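Pcza361.24 (Amycolatopsis orientalis, PDB 3G2M) probably catalyses the S-adenosyl-L-methionine-dependent N-methylation of glycopeptide antibiotics during their biosynthesis. Local coordinates at residues V29-A34 against E229-P234; F151-I156 against K185-L190; P85-A90 against F145-R150. All coordinates share one frame; numbering follows the deposited sequence.

Interaction 1: V29-A34 against E229-P234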
# COMPACT_ATOMS: atom_id res chain seq x y z
N VAL A 29 10.10 -14.95 4.32
CA VAL A 29 9.07 -14.54 5.28
C VAL A 29 8.72 -15.67 6.26
O VAL A 29 8.41 -16.79 5.86
CB VAL A 29 7.79 -13.99 4.58
CG1 VAL A 29 6.72 -13.63 5.61
CG2 VAL A 29 8.13 -12.78 3.73
N ARG A 30 8.76 -15.33 7.54
CA ARG A 30 8.68 -16.29 8.63
C ARG A 30 7.30 -16.26 9.29
O ARG A 30 7.15 -15.81 10.44
CB ARG A 30 9.77 -15.92 9.64
CG ARG A 30 10.22 -17.01 10.58
CD ARG A 30 11.25 -16.44 11.53
NE ARG A 30 10.97 -16.79 12.92
CZ ARG A 30 11.60 -16.27 13.97
NH1 ARG A 30 12.57 -15.37 13.79
NH2 ARG A 30 11.28 -16.65 15.20
N THR A 31 6.28 -16.74 8.58
CA THR A 31 4.88 -16.63 9.01
C THR A 31 4.59 -17.40 10.30
O THR A 31 5.20 -18.43 10.56
CB THR A 31 3.88 -17.06 7.88
OG1 THR A 31 3.85 -18.49 7.77
CG2 THR A 31 4.27 -16.45 6.54
N PRO A 32 3.65 -16.88 11.13
CA PRO A 32 3.26 -17.53 12.37
C PRO A 32 2.99 -19.03 12.23
O PRO A 32 3.45 -19.82 13.05
CB PRO A 32 1.97 -16.79 12.77
CG PRO A 32 2.16 -15.43 12.22
CD PRO A 32 2.91 -15.62 10.92
N HIS A 33 2.25 -19.42 11.18
CA HIS A 33 1.95 -20.83 10.95
C HIS A 33 3.19 -21.64 10.52
O HIS A 33 3.35 -22.79 10.92
CB HIS A 33 0.82 -21.01 9.93
CG HIS A 33 0.33 -22.42 9.83
ND1 HIS A 33 0.91 -23.35 8.99
CD2 HIS A 33 -0.68 -23.07 10.47
CE1 HIS A 33 0.28 -24.51 9.12
NE2 HIS A 33 -0.69 -24.36 10.01
N ALA A 34 4.05 -21.02 9.70
CA ALA A 34 5.30 -21.65 9.28
C ALA A 34 6.22 -21.94 10.47
O ALA A 34 6.79 -23.03 10.55
CB ALA A 34 6.03 -20.79 8.24
N GLU A 229 -0.76 -12.95 2.37
CA GLU A 229 0.25 -13.84 2.91
C GLU A 229 -0.18 -15.29 2.71
O GLU A 229 -1.28 -15.67 3.10
CB GLU A 229 0.46 -13.56 4.39
CG GLU A 229 1.62 -14.32 5.01
CD GLU A 229 1.47 -14.45 6.51
OE1 GLU A 229 2.03 -13.60 7.24
OE2 GLU A 229 0.79 -15.39 6.96
N ILE A 230 0.69 -16.07 2.07
CA ILE A 230 0.44 -17.50 1.89
C ILE A 230 1.51 -18.34 2.57
O ILE A 230 2.69 -17.96 2.62
CB ILE A 230 0.33 -17.89 0.38
CG1 ILE A 230 1.64 -17.59 -0.36
CG2 ILE A 230 -0.87 -17.18 -0.26
CD1 ILE A 230 1.79 -18.27 -1.72
N THR A 231 1.08 -19.47 3.12
CA THR A 231 1.96 -20.49 3.66
C THR A 231 1.52 -21.81 3.04
O THR A 231 0.38 -22.25 3.26
CB THR A 231 1.87 -20.60 5.21
OG1 THR A 231 2.18 -19.33 5.81
CG2 THR A 231 2.83 -21.67 5.75
N ILE A 232 2.40 -22.43 2.27
CA ILE A 232 2.12 -23.72 1.62
C ILE A 232 3.08 -24.80 2.13
O ILE A 232 4.28 -24.58 2.23
CB ILE A 232 2.22 -23.64 0.07
CG1 ILE A 232 1.48 -22.41 -0.46
CG2 ILE A 232 1.66 -24.93 -0.57
CD1 ILE A 232 1.79 -22.07 -1.91
N HIS A 233 2.52 -25.97 2.43
CA HIS A 233 3.29 -27.12 2.88
C HIS A 233 2.58 -28.39 2.43
O HIS A 233 1.37 -28.36 2.18
CB HIS A 233 3.43 -27.09 4.40
CG HIS A 233 2.13 -27.22 5.13
ND1 HIS A 233 1.57 -28.44 5.44
CD2 HIS A 233 1.27 -26.28 5.60
CE1 HIS A 233 0.43 -28.25 6.08
NE2 HIS A 233 0.23 -26.95 6.19
N PRO A 234 3.32 -29.52 2.32
CA PRO A 234 2.66 -30.78 1.98
C PRO A 234 1.73 -31.26 3.10
O PRO A 234 2.00 -31.04 4.28
CB PRO A 234 3.83 -31.75 1.80
CG PRO A 234 4.96 -31.15 2.54
CD PRO A 234 4.77 -29.67 2.48
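T31 and T231 meet through their hydroxyls, OG1 to OG1 at 2.7 Å, in a hydrogen bond whose donor may be either residue. The same T31 oxygen accepts from A34 N at 3.2 Å, which makes T31 the N-cap of the helix starting at P32. With chi1 at 76°, T31 OG1 lies between its own N and carbonyl carbon, where it serves the helix end and the strand at once.

Van der Waals contacts surround this pair: the T31 methyl CG2 packs on the carboxylate of E229, 3.4 Å from its CD, while T231 CG2 lies 4.1 Å from both A34 CB, an apolar contact, and H33 ND1. That carboxylate takes its charge partners elsewhere, from R248 and from R220 of the second subunit.

The aromatic contact is looser: the rings of H33 and H233 are nearly parallel, at 19°, but so slid apart that they barely overlap, with H33 CE1 3.8 Å from H233 NE2. H218 of the second subunit meets both rings.

One flank of strand 229-234 pairs with strand 244-252, on which T31 and A34 also pack; the strand pairs antiparallel with the second subunit too, so the sheet continues across the dimer interface beneath helix 32-40.

Interaction 2: F151-I156 against K185-L190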
# COMPACT_ATOMS: atom_id res chain seq x y z
N PHE A 151 -3.81 2.10 -29.39
CA PHE A 151 -4.66 0.91 -29.39
C PHE A 151 -6.08 1.23 -28.97
O PHE A 151 -6.31 2.14 -28.17
CB PHE A 151 -4.09 -0.16 -28.45
CG PHE A 151 -2.68 -0.59 -28.77
CD1 PHE A 151 -2.45 -1.77 -29.45
CD2 PHE A 151 -1.59 0.18 -28.38
CE1 PHE A 151 -1.16 -2.18 -29.75
CE2 PHE A 151 -0.30 -0.21 -28.68
CZ PHE A 151 -0.08 -1.40 -29.36
N GLY A 152 -7.04 0.48 -29.51
CA GLY A 152 -8.44 0.63 -29.12
C GLY A 152 -8.74 -0.01 -27.77
O GLY A 152 -9.72 0.34 -27.12
N THR A 153 -7.89 -0.96 -27.38
CA THR A 153 -8.03 -1.72 -26.13
C THR A 153 -6.66 -1.93 -25.49
O THR A 153 -5.72 -2.36 -26.15
CB THR A 153 -8.68 -3.11 -26.38
OG1 THR A 153 -9.87 -2.96 -27.17
CG2 THR A 153 -9.04 -3.80 -25.06
N VAL A 154 -6.57 -1.62 -24.19
CA VAL A 154 -5.38 -1.93 -23.40
C VAL A 154 -5.82 -2.71 -22.15
O VAL A 154 -6.76 -2.31 -21.47
CB VAL A 154 -4.60 -0.64 -22.99
CG1 VAL A 154 -3.40 -1.00 -22.10
CG2 VAL A 154 -4.12 0.13 -24.22
N VAL A 155 -5.15 -3.82 -21.87
CA VAL A 155 -5.53 -4.69 -20.75
C VAL A 155 -4.38 -4.96 -19.78
O VAL A 155 -3.21 -5.00 -20.18
CB VAL A 155 -6.17 -6.05 -21.22
CG1 VAL A 155 -7.44 -5.81 -22.05
CG2 VAL A 155 -5.20 -6.89 -22.01
N ILE A 156 -4.72 -5.12 -18.50
CA ILE A 156 -3.74 -5.51 -17.49
C ILE A 156 -4.39 -6.43 -16.45
O ILE A 156 -5.54 -6.23 -16.05
CB ILE A 156 -3.05 -4.27 -16.82
CG1 ILE A 156 -1.82 -4.69 -16.01
CG2 ILE A 156 -4.04 -3.45 -15.97
CD1 ILE A 156 -0.96 -3.51 -15.56
N LYS A 185 -10.54 1.74 -24.80
CA LYS A 185 -10.77 1.36 -23.40
C LYS A 185 -9.60 0.65 -22.70
O LYS A 185 -8.84 -0.12 -23.32
CB LYS A 185 -12.10 0.61 -23.21
CG LYS A 185 -12.31 -0.65 -24.04
CD LYS A 185 -13.82 -0.99 -24.14
CE LYS A 185 -14.51 -0.95 -22.77
NZ LYS A 185 -16.00 -1.07 -22.87
N PHE A 186 -9.47 0.95 -21.42
CA PHE A 186 -8.49 0.35 -20.53
C PHE A 186 -9.23 -0.63 -19.63
O PHE A 186 -10.10 -0.24 -18.86
CB PHE A 186 -7.81 1.46 -19.70
CG PHE A 186 -6.72 0.98 -18.78
CD1 PHE A 186 -6.03 -0.22 -19.03
CD2 PHE A 186 -6.34 1.75 -17.68
CE1 PHE A 186 -5.01 -0.65 -18.18
CE2 PHE A 186 -5.31 1.33 -16.83
CZ PHE A 186 -4.65 0.14 -17.08
N LEU A 187 -8.89 -1.91 -19.75
CA LEU A 187 -9.54 -2.95 -18.96
C LEU A 187 -8.57 -3.52 -17.95
O LEU A 187 -7.44 -3.84 -18.29
CB LEU A 187 -10.06 -4.09 -19.85
CG LEU A 187 -11.20 -3.94 -20.87
CD1 LEU A 187 -12.52 -3.63 -20.21
CD2 LEU A 187 -10.91 -2.91 -21.94
N LEU A 188 -9.04 -3.64 -16.71
CA LEU A 188 -8.22 -4.21 -15.64
C LEU A 188 -8.99 -5.30 -14.90
O LEU A 188 -10.19 -5.17 -14.67
CB LEU A 188 -7.81 -3.12 -14.63
CG LEU A 188 -7.31 -1.74 -15.06
CD1 LEU A 188 -8.46 -0.77 -15.27
CD2 LEU A 188 -6.37 -1.19 -13.97
N SER A 189 -8.31 -6.38 -14.55
CA SER A 189 -8.83 -7.30 -13.55
C SER A 189 -8.13 -7.00 -12.24
O SER A 189 -6.96 -6.61 -12.23
CB SER A 189 -8.63 -8.76 -13.95
OG SER A 189 -7.27 -9.12 -13.93
N LEU A 190 -8.86 -7.14 -11.13
CA LEU A 190 -8.34 -6.84 -9.80
C LEU A 190 -8.90 -7.84 -8.81
O LEU A 190 -10.12 -7.95 -8.67
CB LEU A 190 -8.75 -5.42 -9.35
CG LEU A 190 -8.31 -4.23 -10.23
CD1 LEU A 190 -9.09 -2.97 -9.89
CD2 LEU A 190 -6.82 -3.99 -10.13
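F186 lays its ring alongside strand 153-156, with CE1 3.7 Å from I156 CG2 and CD1 3.3 Å from the carbonyl oxygen of V154, which sits at the ring edge near its plane. Its CG is anti to the backbone N (chi1 -177°), which brings the ring back toward the neighbouring strand. L188 CG lies over one face of the ring, offset toward the rim, and also touches I156 CG2 at 3.8 Å; the I156 CG2 methyl is therefore shared between F186 and L188. On the other face of the sheet, T153 CG2 meets L187 CD2 at 3.7 Å and V155 CG1 meets L187 CB.

Between these layers the backbones run parallel, their axes 17° apart, joined by five hydrogen bonds that alternate in direction. L187 N to V154 O, 2.8 Å with an N-H...O angle of 168°, is nearly straight. K185 N to G152 O starts the series where the chain turns a corner, and S189 N to I156 O, longer at 3.2 Å, is the last. Beyond the pairing, K185 NZ reaches E288 and S189 OG is held by E71.

Helix 69-79 covers the face of V155 and L187, and helix 254-263 that of F186 and L188. Parallel neighbours joined by a connection that includes helix 166-179 form the beta-alpha-beta crossover of the Rossmann-like methyltransferase fold; I156 approaches M142 and S189 approaches S157, both S-adenosyl-L-methionine-binding residues.

Interaction 3: P85-A90 against F145-R150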
# COMPACT_ATOMS: atom_id res chain seq x y z
N PRO A 85 -6.09 -4.14 -32.95
CA PRO A 85 -5.09 -4.67 -32.03
C PRO A 85 -5.31 -4.30 -30.55
O PRO A 85 -5.81 -3.21 -30.24
CB PRO A 85 -3.78 -4.05 -32.54
CG PRO A 85 -4.04 -3.83 -34.00
CD PRO A 85 -5.46 -3.36 -34.03
N VAL A 86 -4.93 -5.22 -29.67
CA VAL A 86 -5.04 -5.04 -28.22
C VAL A 86 -3.63 -5.00 -27.63
O VAL A 86 -2.78 -5.81 -27.98
CB VAL A 86 -5.87 -6.18 -27.57
CG1 VAL A 86 -5.95 -6.02 -26.05
CG2 VAL A 86 -7.28 -6.25 -28.17
N LEU A 87 -3.38 -4.05 -26.73
CA LEU A 87 -2.13 -4.02 -26.00
C LEU A 87 -2.31 -4.72 -24.65
O LEU A 87 -3.13 -4.31 -23.84
CB LEU A 87 -1.65 -2.57 -25.81
CG LEU A 87 -0.39 -2.33 -24.98
CD1 LEU A 87 0.84 -3.00 -25.62
CD2 LEU A 87 -0.17 -0.84 -24.81
N GLU A 88 -1.55 -5.79 -24.43
CA GLU A 88 -1.56 -6.47 -23.13
C GLU A 88 -0.29 -6.14 -22.35
O GLU A 88 0.81 -6.45 -22.79
CB GLU A 88 -1.73 -7.98 -23.27
CG GLU A 88 -1.84 -8.70 -21.92
CD GLU A 88 -1.71 -10.21 -22.02
OE1 GLU A 88 -1.72 -10.75 -23.14
OE2 GLU A 88 -1.61 -10.86 -20.96
N LEU A 89 -0.46 -5.51 -21.19
CA LEU A 89 0.67 -5.07 -20.36
C LEU A 89 1.08 -6.17 -19.41
O LEU A 89 0.23 -6.83 -18.80
CB LEU A 89 0.32 -3.81 -19.57
CG LEU A 89 -0.23 -2.63 -20.37
CD1 LEU A 89 -0.78 -1.54 -19.44
CD2 LEU A 89 0.82 -2.05 -21.32
N ALA A 90 2.40 -6.35 -19.29
CA ALA A 90 3.01 -7.36 -18.41
C ALA A 90 2.45 -8.74 -18.73
O ALA A 90 1.92 -9.43 -17.85
CB ALA A 90 2.81 -6.98 -16.93
N PHE A 145 6.19 2.97 -20.28
CA PHE A 145 6.43 2.45 -21.64
C PHE A 145 6.02 3.47 -22.69
O PHE A 145 5.23 4.39 -22.41
CB PHE A 145 5.71 1.10 -21.86
CG PHE A 145 4.21 1.19 -21.75
CD1 PHE A 145 3.42 1.35 -22.89
CD2 PHE A 145 3.58 1.11 -20.51
CE1 PHE A 145 2.04 1.43 -22.79
CE2 PHE A 145 2.19 1.19 -20.41
CZ PHE A 145 1.42 1.36 -21.55
N ALA A 146 6.54 3.29 -23.90
CA ALA A 146 6.27 4.19 -25.00
C ALA A 146 6.45 3.43 -26.29
O ALA A 146 7.54 2.93 -26.58
CB ALA A 146 7.22 5.38 -24.94
N LEU A 147 5.38 3.32 -27.06
CA LEU A 147 5.39 2.64 -28.35
C LEU A 147 5.00 3.60 -29.45
O LEU A 147 4.38 4.62 -29.20
CB LEU A 147 4.40 1.46 -28.34
CG LEU A 147 4.56 0.46 -27.20
CD1 LEU A 147 3.43 -0.55 -27.19
CD2 LEU A 147 5.90 -0.23 -27.29
N ASP A 148 5.38 3.24 -30.68
CA ASP A 148 5.00 4.00 -31.87
C ASP A 148 3.65 3.48 -32.40
O ASP A 148 3.48 3.24 -33.60
CB ASP A 148 6.10 3.90 -32.92
CG ASP A 148 5.89 4.86 -34.08
OD1 ASP A 148 5.20 5.89 -33.90
OD2 ASP A 148 6.42 4.58 -35.18
N LYS A 149 2.70 3.30 -31.49
CA LYS A 149 1.39 2.75 -31.80
C LYS A 149 0.39 3.13 -30.71
O LYS A 149 0.75 3.23 -29.54
CB LYS A 149 1.48 1.22 -31.93
CG LYS A 149 0.25 0.55 -32.54
CD LYS A 149 0.60 -0.83 -33.09
CE LYS A 149 -0.66 -1.55 -33.57
NZ LYS A 149 -0.33 -2.82 -34.29
N ARG A 150 -0.85 3.36 -31.11
CA ARG A 150 -1.96 3.49 -30.16
C ARG A 150 -2.96 2.36 -30.38
O ARG A 150 -2.93 1.70 -31.41
CB ARG A 150 -2.64 4.87 -30.26
CG ARG A 150 -1.77 5.99 -29.71
CD ARG A 150 -2.48 7.34 -29.66
NE ARG A 150 -1.51 8.42 -29.78
CZ ARG A 150 -1.21 9.29 -28.82
NH1 ARG A 150 -1.82 9.27 -27.65
NH2 ARG A 150 -0.29 10.22 -29.06
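L89 on strand 86-89 packs on F145 in the loop before strand 151-156, in the Rossmann-like core of an S-adenosyl-L-methionine-dependent methyltransferase. From CB, which points toward the loop, the L89 chain passes to CG, set beside the backbone N and anti to the carbonyl carbon (chi1 -53°), and there divides. CD1 comes to 4.1 Å from CE2 of F145. CD2 goes over the ring face, 3.5 Å from F145 CZ and 3.9 Å from the ring centroid; lying 29° off the normal, it makes a CH-pi contact. The two side chains cross at about a right angle.

A second leucine of the strand, L87, divides its methyls between two partners. CD2 touches F145 CE1 at 3.8 Å, obliquely to the ring, whereas CD1 meets L147 CD1 tip to tip. Two strand leucines thus bear on one aromatic ring, and L147 meets the other methyl of L87. The ring of H179 also meets F145, and L172 and V176 of helix 166-179 touch L89, so the loop packs on the face of the sheet that carries L87 and L89, beside that helix. L89 comes near M142, and F145 lies about 6 Å from D141, measured between side chains; both are S-adenosyl-L-methionine-binding residues.

At the exposed end, K149 makes only van der Waals contact with the ring of P85. Its extended chain crosses the proline at about a right angle, and its NZ stands 3.9 Å from P85 CG.

Overall arrangement
Interactions 2 and 3 meet on one sheet: its strands 86-89 and 151-156 are neighbours, probably hydrogen-bonded through L87 N to T153 O and V155 N to L87 O, and 184-191 follows. Their centres are about 10 Å apart. Interaction 2 is buried and pairs parallel strands backbone to backbone, while interaction 3, partly buried, sets a loop against the sheet through side chains and ends at an exposed lysine. Interaction 1 stands apart, its centre about 34 Å and 38 Å from the centres of interactions 2 and 3. Mostly buried, it joins a helix start to another sheet by polar and ring contacts, and unlike the others it meets the second subunit.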